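Local coordinates for signal transduction protein TRAP (Staphylococcus aureus, PDB 4AE5) that probably acts as a phosphorylation-dependent regulator of staphylococcal virulence, promoting agr activation, RNAIII synthesis, toxin expression and biofilm formation, at residues Leu4-Tyr8 / Tyr114-Phe118. Sequence-based numbering, arbitrary orientation.
Sequences LYTSY and YKIYF. With FMT (formic acid), chain E.
Both segments are extended β-strands, and they cross almost at right angles: the N-to-C directions of Leu4-Tyr8 and Tyr114-Phe118 differ by 89°, with the axes 11.4 Å apart at closest approach. The nearest CA pair, Leu4 and Lys115, is still 10.5 Å apart, so the backbones stay well apart and the gap is bridged by side chains, a water and a bound formic acid. CA-to-CB bonds of Leu4 and Thr6 point toward Lys115 and Tyr117, whose own bonds point back; that of Tyr8 runs sideways, yet its m rotamer brings the hydroxyl within reach. This is the inside of an antiparallel β-barrel, with strands 3-9 and 114-120 facing one another across the interior rather than pairing. Backbone hydrogen bonds from Leu4 to Tyr53 and from Tyr5 to Glu39 tie the first strand to its neighbours on both flanks.

Tyr117, chi1 m, extends across the interior. Thr6 OG1 donates a hydrogen bond to Tyr117 OH at 3.0 Å, while Leu4 CD1 makes an apolar contact with Tyr117 CE2 at 3.8 Å. Phe38 also meets the tyrosine ring. Lys115 has chi1 and chi2 t, chi3 p and chi4 t, which places NZ 3.5 Å from Thr6 OG1. A water donates to Tyr8 OH at 2.6 Å and accepts from Lys115 NZ at 2.7 Å. Formic acid, probably from the crystallisation liquor, occupies this polar pocket: its O1 accepts from Lys115 NZ and Tyr117 OH, both at 2.8 Å, and its O2 from Tyr8 OH, also at 2.8 Å. Arg160, on strand 158-164, supplies a further hydrogen bond to the formic acid through NH1.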
# COMPACT_ATOMS: atom_id res chain seq x y z
N LEU A 4 -0.15 8.71 -4.56
CA LEU A 4 -0.33 8.45 -3.15
C LEU A 4 0.87 8.96 -2.38
O LEU A 4 2.02 8.64 -2.75
CB LEU A 4 -0.58 6.96 -2.91
CG LEU A 4 -1.08 6.55 -1.53
CD1 LEU A 4 -2.00 5.33 -1.68
CD2 LEU A 4 0.11 6.26 -0.62
N TYR A 5 0.57 9.70 -1.29
CA TYR A 5 1.57 10.30 -0.42
C TYR A 5 1.50 9.62 0.95
O TYR A 5 0.42 9.60 1.53
CB TYR A 5 1.22 11.77 -0.29
CG TYR A 5 1.20 12.50 -1.64
CD1 TYR A 5 0.05 12.51 -2.44
CD2 TYR A 5 2.34 13.16 -2.12
CE1 TYR A 5 0.02 13.18 -3.66
CE2 TYR A 5 2.32 13.85 -3.34
CZ TYR A 5 1.16 13.87 -4.09
OH TYR A 5 1.14 14.49 -5.31
N THR A 6 2.63 9.12 1.48
CA THR A 6 2.67 8.42 2.78
C THR A 6 3.66 9.17 3.67
O THR A 6 4.75 9.51 3.19
CB THR A 6 3.08 6.95 2.63
OG1 THR A 6 2.20 6.33 1.66
CG2 THR A 6 2.92 6.22 3.99
N SER A 7 3.26 9.47 4.90
CA SER A 7 4.13 10.06 5.93
C SER A 7 4.13 9.19 7.20
O SER A 7 3.15 8.51 7.47
CB SER A 7 3.67 11.49 6.31
OG SER A 7 3.95 12.43 5.28
N TYR A 8 5.22 9.24 7.94
CA TYR A 8 5.47 8.46 9.15
C TYR A 8 5.78 9.44 10.29
O TYR A 8 6.37 10.51 10.06
CB TYR A 8 6.69 7.53 8.93
CG TYR A 8 6.50 6.65 7.72
CD1 TYR A 8 5.69 5.53 7.79
CD2 TYR A 8 7.07 6.99 6.48
CE1 TYR A 8 5.49 4.71 6.70
CE2 TYR A 8 6.86 6.16 5.37
CZ TYR A 8 6.08 5.03 5.48
OH TYR A 8 5.83 4.20 4.37
N TYR A 114 8.98 -0.82 -5.36
CA TYR A 114 7.53 -0.76 -5.63
C TYR A 114 6.76 -1.02 -4.34
O TYR A 114 7.37 -1.51 -3.34
CB TYR A 114 7.15 -1.68 -6.81
CG TYR A 114 7.33 -1.06 -8.23
CD1 TYR A 114 8.58 -0.95 -8.81
CD2 TYR A 114 6.22 -0.69 -8.99
CE1 TYR A 114 8.76 -0.39 -10.08
CE2 TYR A 114 6.37 -0.13 -10.29
CZ TYR A 114 7.64 0.01 -10.82
OH TYR A 114 7.82 0.54 -12.11
N LYS A 115 5.49 -0.58 -4.32
CA LYS A 115 4.65 -0.81 -3.14
C LYS A 115 3.30 -1.34 -3.57
O LYS A 115 2.74 -0.95 -4.63
CB LYS A 115 4.60 0.42 -2.21
CG LYS A 115 3.92 0.14 -0.84
CD LYS A 115 4.33 1.17 0.22
CE LYS A 115 3.72 2.51 -0.06
NZ LYS A 115 4.04 3.46 1.07
N ILE A 116 2.76 -2.24 -2.74
CA ILE A 116 1.39 -2.72 -2.93
C ILE A 116 0.66 -2.44 -1.58
O ILE A 116 1.24 -2.74 -0.52
CB ILE A 116 1.30 -4.22 -3.25
CG1 ILE A 116 1.70 -4.41 -4.74
CG2 ILE A 116 -0.16 -4.75 -2.97
CD1 ILE A 116 2.02 -5.88 -5.04
N TYR A 117 -0.54 -1.86 -1.63
CA TYR A 117 -1.47 -1.94 -0.49
C TYR A 117 -2.54 -2.99 -0.76
O TYR A 117 -3.23 -2.89 -1.78
CB TYR A 117 -2.20 -0.59 -0.20
CG TYR A 117 -1.39 0.57 0.45
CD1 TYR A 117 -0.10 0.37 1.00
CD2 TYR A 117 -1.91 1.86 0.55
CE1 TYR A 117 0.62 1.43 1.58
CE2 TYR A 117 -1.18 2.93 1.17
CZ TYR A 117 0.07 2.69 1.68
OH TYR A 117 0.83 3.70 2.28
N PHE A 118 -2.75 -3.92 0.21
CA PHE A 118 -3.90 -4.79 0.26
C PHE A 118 -4.72 -4.35 1.46
O PHE A 118 -4.21 -4.26 2.60
CB PHE A 118 -3.52 -6.28 0.36
CG PHE A 118 -3.18 -6.93 -0.95
CD1 PHE A 118 -4.15 -7.09 -1.98
CD2 PHE A 118 -1.86 -7.39 -1.20
CE1 PHE A 118 -3.82 -7.78 -3.18
CE2 PHE A 118 -1.54 -8.08 -2.38
CZ PHE A 118 -2.53 -8.18 -3.41
C FMT E . 3.25 1.90 4.56
O1 FMT E . 3.10 2.47 3.46
O2 FMT E . 4.48 1.93 5.14
O HOH W 1 6.38 4.59 1.86